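Local coordinates for protein tyrocidine synthase 2 (Brevibacillus parabrevis, PDB 6TA8) that belongs to the multidomain nonribosomal peptide synthetases and is represented here by a condensation domain built from two sheet-and-helix halves, at residues Ile35-Pro39 and Ile40-Phe44; Lys202-Ala205 and Ala206-Lys210. One frame throughout, in Å; residues are numbered along the deposited sequence.

Contact 1: residues Ile35-Pro39 and Ile40-Phe44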
loop_
_atom_site.group_PDB
_atom_site.type_symbol
_atom_site.label_atom_id
_atom_site.label_comp_id
_atom_site.label_asym_id
_atom_site.label_seq_id
_atom_site.Cartn_x
_atom_site.Cartn_y
_atom_site.Cartn_z
ATOM N N ILE A 35 15.919 -13.328 7.970
ATOM C CA ILE A 35 14.877 -12.585 8.666
ATOM C C ILE A 35 13.612 -13.432 8.677
ATOM O O ILE A 35 13.366 -14.225 7.764
ATOM C CB ILE A 35 14.615 -11.212 8.008
ATOM C CG1 ILE A 35 15.936 -10.516 7.682
ATOM C CG2 ILE A 35 13.757 -10.335 8.906
ATOM C CD1 ILE A 35 15.768 -9.150 7.058
ATOM N N ALA A 36 12.813 -13.269 9.727
ATOM C CA ALA A 36 11.538 -13.965 9.821
ATOM C C ALA A 36 10.482 -13.259 8.979
ATOM O O ALA A 36 10.529 -12.043 8.774
ATOM C CB ALA A 36 11.078 -14.053 11.276
ATOM N N LEU A 37 9.521 -14.038 8.492
ATOM C CA LEU A 37 8.465 -13.506 7.640
ATOM C C LEU A 37 7.441 -12.761 8.489
ATOM O O LEU A 37 6.885 -13.323 9.439
ATOM C CB LEU A 37 7.795 -14.632 6.854
ATOM C CG LEU A 37 8.602 -15.287 5.729
ATOM C CD1 LEU A 37 7.860 -16.493 5.175
ATOM C CD2 LEU A 37 8.902 -14.287 4.625
ATOM N N THR A 38 7.195 -11.499 8.148
ATOM C CA THR A 38 6.174 -10.719 8.822
ATOM C C THR A 38 4.785 -11.206 8.402
ATOM O O THR A 38 4.648 -11.916 7.403
ATOM C CB THR A 38 6.348 -9.234 8.504
ATOM O OG1 THR A 38 6.224 -9.023 7.093
ATOM C CG2 THR A 38 7.712 -8.751 8.966
ATOM N N PRO A 39 3.740 -10.857 9.166
ATOM C CA PRO A 39 2.390 -11.326 8.800
ATOM C C PRO A 39 1.970 -10.961 7.387
ATOM O O PRO A 39 1.375 -11.795 6.692
ATOM C CB PRO A 39 1.496 -10.648 9.849
ATOM C CG PRO A 39 2.377 -10.483 11.028
ATOM C CD PRO A 39 3.750 -10.197 10.484
ATOM N N ILE A 40 2.257 -9.737 6.938
ATOM C CA ILE A 40 1.876 -9.351 5.583
ATOM C C ILE A 40 2.725 -10.093 4.559
ATOM O O ILE A 40 2.293 -10.300 3.417
ATOM C CB ILE A 40 1.974 -7.823 5.415
ATOM C CG1 ILE A 40 1.276 -7.377 4.129
ATOM C CG2 ILE A 40 3.426 -7.364 5.435
ATOM C CD1 ILE A 40 -0.171 -7.808 4.035
ATOM N N GLN A 41 3.930 -10.517 4.942
ATOM C CA GLN A 41 4.742 -11.343 4.058
ATOM C C GLN A 41 4.235 -12.778 4.025
ATOM O O GLN A 41 4.222 -13.411 2.962
ATOM C CB GLN A 41 6.206 -11.296 4.495
ATOM C CG GLN A 41 6.908 -9.994 4.147
ATOM C CD GLN A 41 8.292 -9.899 4.756
ATOM O OE1 GLN A 41 8.574 -10.518 5.783
ATOM N NE2 GLN A 41 9.163 -9.120 4.127
ATOM N N LYS A 42 3.811 -13.305 5.177
ATOM C CA LYS A 42 3.210 -14.635 5.212
ATOM C C LYS A 42 1.913 -14.671 4.416
ATOM O O LYS A 42 1.617 -15.662 3.739
ATOM C CB LYS A 42 2.957 -15.060 6.659
ATOM C CG LYS A 42 4.071 -15.881 7.285
ATOM C CD LYS A 42 3.581 -16.578 8.547
ATOM C CE LYS A 42 4.614 -17.552 9.087
ATOM N NZ LYS A 42 5.784 -16.849 9.681
ATOM N N TRP A 43 1.123 -13.597 4.492
ATOM C CA TRP A 43 -0.131 -13.537 3.749
ATOM C C TRP A 43 0.105 -13.558 2.244
ATOM O O TRP A 43 -0.726 -14.083 1.494
ATOM C CB TRP A 43 -0.910 -12.283 4.155
ATOM C CG TRP A 43 -2.043 -11.934 3.241
ATOM C CD1 TRP A 43 -3.329 -12.381 3.324
ATOM C CD2 TRP A 43 -1.996 -11.053 2.112
ATOM N NE1 TRP A 43 -4.085 -11.838 2.313
ATOM C CE2 TRP A 43 -3.289 -11.019 1.554
ATOM C CE3 TRP A 43 -0.984 -10.295 1.514
ATOM C CZ2 TRP A 43 -3.598 -10.257 0.430
ATOM C CZ3 TRP A 43 -1.294 -9.537 0.399
ATOM C CH2 TRP A 43 -2.589 -9.524 -0.131
ATOM N N PHE A 44 1.228 -13.001 1.786
ATOM C CA PHE A 44 1.520 -12.989 0.356
ATOM C C PHE A 44 1.820 -14.391 -0.160
ATOM O O PHE A 44 1.361 -14.772 -1.243
ATOM C CB PHE A 44 2.691 -12.046 0.072
ATOM C CG PHE A 44 3.209 -12.124 -1.337
ATOM C CD1 PHE A 44 2.564 -11.458 -2.366
ATOM C CD2 PHE A 44 4.348 -12.857 -1.632
ATOM C CE1 PHE A 44 3.040 -11.527 -3.662
ATOM C CE2 PHE A 44 4.829 -12.931 -2.927
ATOM C CZ PHE A 44 4.173 -12.263 -3.943
#
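T38 and Q41 grip each other across the first turn of helix 39-46. The amide N of T38 donates to Q41 OE1 over 2.9 Å, and its N-H...O angle of 169° makes the bond nearly straight, although the donor sits 19° off the plane of the side-chain carbonyl. The reciprocal bond, from Q41 N to T38 OG1, spans 3.5 Å and is weak. T38 OG1 also donates weakly to Q41 OE1 at 3.1 Å, which gives that oxygen two donors from one residue. Both contacts of the hydroxyl follow from chi1 of T38 (61°), which sets OG1 between the backbone N and the carbonyl carbon, on the side where the Q41 chain passes. Q41 runs extended beyond CG, and its OE1 reaches back past the start of the helix.

L37 adds an apolar flank, with CD2 4.0 Å from Q41 CB and its own CB 4.0 Å from K42 CG. The backbone meanwhile starts its regular bonding: K42 N meets T38 O at 2.8 Å, and W43 N meets P39 O at 2.9 Å. Further out, Q41 NE2 donates to L165 O, so both ends of the amide are held and its flip is fixed, while P39 packs on I362 and T365 of helix 359-365. With T38 at the N-cap and Q41 three residues on, the pair forms a capping box.

Contact 2: residues Lys202-Ala205 and Ala206-Lys210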
loop_
_atom_site.group_PDB
_atom_site.type_symbol
_atom_site.label_atom_id
_atom_site.label_comp_id
_atom_site.label_asym_id
_atom_site.label_seq_id
_atom_site.Cartn_x
_atom_site.Cartn_y
_atom_site.Cartn_z
ATOM N N LYS A 202 15.271 -6.350 9.866
ATOM C CA LYS A 202 15.577 -7.574 10.597
ATOM C C LYS A 202 15.277 -7.414 12.083
ATOM O O LYS A 202 14.780 -8.347 12.726
ATOM C CB LYS A 202 17.040 -7.963 10.379
ATOM C CG LYS A 202 17.471 -9.216 11.122
ATOM C CD LYS A 202 18.977 -9.411 11.047
ATOM C CE LYS A 202 19.419 -10.630 11.840
ATOM N NZ LYS A 202 20.903 -10.750 11.891
ATOM N N ASP A 203 15.566 -6.238 12.645
ATOM C CA ASP A 203 15.266 -5.992 14.051
ATOM C C ASP A 203 13.768 -5.866 14.294
ATOM O O ASP A 203 13.275 -6.284 15.347
ATOM C CB ASP A 203 15.984 -4.731 14.532
ATOM C CG ASP A 203 17.488 -4.906 14.604
ATOM O OD1 ASP A 203 17.947 -6.053 14.803
ATOM O OD2 ASP A 203 18.211 -3.896 14.466
ATOM N N TRP A 204 13.034 -5.293 13.339
ATOM C CA TRP A 204 11.589 -5.160 13.492
ATOM C C TRP A 204 10.910 -6.524 13.510
ATOM O O TRP A 204 10.073 -6.801 14.376
ATOM C CB TRP A 204 11.021 -4.286 12.371
ATOM C CG TRP A 204 9.524 -4.281 12.303
ATOM C CD1 TRP A 204 8.732 -5.122 11.574
ATOM C CD2 TRP A 204 8.636 -3.388 12.987
ATOM N NE1 TRP A 204 7.409 -4.810 11.765
ATOM C CE2 TRP A 204 7.322 -3.748 12.628
ATOM C CE3 TRP A 204 8.826 -2.321 13.869
ATOM C CZ2 TRP A 204 6.204 -3.080 13.120
ATOM C CZ3 TRP A 204 7.714 -1.658 14.357
ATOM C CH2 TRP A 204 6.421 -2.041 13.981
ATOM N N ALA A 205 11.260 -7.393 12.557
ATOM C CA ALA A 205 10.663 -8.724 12.514
ATOM C C ALA A 205 11.079 -9.566 13.712
ATOM O O ALA A 205 10.306 -10.417 14.168
ATOM C CB ALA A 205 11.038 -9.430 11.212
ATOM N N ALA A 206 12.292 -9.355 14.228
ATOM C CA ALA A 206 12.712 -10.057 15.435
ATOM C C ALA A 206 11.925 -9.580 16.649
ATOM O O ALA A 206 11.512 -10.391 17.487
ATOM C CB ALA A 206 14.211 -9.869 15.658
ATOM N N GLN A 207 11.710 -8.268 16.763
ATOM C CA GLN A 207 10.902 -7.746 17.858
ATOM C C GLN A 207 9.424 -8.059 17.656
ATOM O O GLN A 207 8.668 -8.141 18.630
ATOM C CB GLN A 207 11.125 -6.237 17.993
ATOM C CG GLN A 207 10.292 -5.551 19.070
ATOM C CD GLN A 207 10.379 -6.243 20.417
ATOM O OE1 GLN A 207 11.457 -6.635 20.860
ATOM N NE2 GLN A 207 9.236 -6.394 21.074
ATOM N N LEU A 208 9.001 -8.254 16.403
ATOM C CA LEU A 208 7.599 -8.551 16.133
ATOM C C LEU A 208 7.190 -9.904 16.697
ATOM O O LEU A 208 6.033 -10.081 17.099
ATOM C CB LEU A 208 7.338 -8.499 14.628
ATOM C CG LEU A 208 5.895 -8.272 14.174
ATOM C CD1 LEU A 208 5.344 -6.976 14.743
ATOM C CD2 LEU A 208 5.827 -8.260 12.660
ATOM N N GLN A 209 8.114 -10.866 16.741
ATOM C CA GLN A 209 7.789 -12.171 17.307
ATOM C C GLN A 209 7.721 -12.109 18.828
ATOM O O GLN A 209 6.888 -12.782 19.445
ATOM C CB GLN A 209 8.814 -13.210 16.850
ATOM C CG GLN A 209 8.554 -14.615 17.375
ATOM C CD GLN A 209 7.214 -15.170 16.927
ATOM O OE1 GLN A 209 6.844 -15.066 15.758
ATOM N NE2 GLN A 209 6.482 -15.765 17.860
ATOM N N LYS A 210 8.589 -11.307 19.451
ATOM C CA LYS A 210 8.524 -11.132 20.898
ATOM C C LYS A 210 7.231 -10.440 21.307
ATOM O O LYS A 210 6.578 -10.850 22.274
ATOM C CB LYS A 210 9.736 -10.338 21.385
ATOM C CG LYS A 210 11.066 -11.046 21.187
ATOM C CD LYS A 210 12.228 -10.144 21.570
ATOM C CE LYS A 210 13.559 -10.861 21.423
ATOM N NZ LYS A 210 14.708 -9.957 21.701
#
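The backbone from K202 to K210 is continuous alpha helix, with phi and psi in the helical range throughout and i to i+4 bonds across the A205-A206 junction, of which L208 N to W204 O is short at 2.7 Å yet bent, with an N-H...O angle of 133°, and Q209 N to A205 O is weak.

Between side chains the main meeting is W204 with L208, one turn apart. Spaced i to i+4, the two residues share one side of the helix; with CG anti to the backbone N in both (chi1 170° for W204 and -158° for L208), the groups run out to meet. L208 CD2 then lies 3.9 Å from W204 NE1, approaching the indole obliquely, and L208 CD1 is 4.3 Å from W204 CZ2. The second is an apolar contact to the benzo ring; the first brings a methyl carbon beside the indole nitrogen, and together they do not amount to a stack. Closer to the axis, L208 CB sits 3.2 Å from W204 O, and Q207 CB lies 3.4 Å from D203 O, the usual approach of a beta carbon to the carbonyl one turn back.

The polar ends find partners beyond the two segments: Q207 NE2 donates to I310 O, Q209 NE2 to L366 O and to D213 OD2, just past the end of the same helix, and K202 NZ to E32 O. W204 meets the ring of F323, while K202 and A205 rest on I35. Helix 201-212 therefore lies against strand 33-35 through its N-terminal part and touches the loops that carry I310, F323 and L366.

Overall arrangement
From the N terminus the chain leaves strand 33-35, which pairs with strand 98-101, and passes through a short loop into helix 39-46 at contact 1. Contact 2 comes much later, on helix 201-212. Each contact is local, formed within one continuous stretch, so neither closes a long loop; they stand in series, without nesting or crossing. Their centres are 11 Å apart, on the same side of the chain's centre, and they pack directly: P39 CD lies 3.6 Å from L208 CD2, and I35 CG2 lies 3.7 Å from A205 CB. Helix 201-212 thus spans strand 33-35 and the capped start of helix 39-46, joining both elements within the condensation domain.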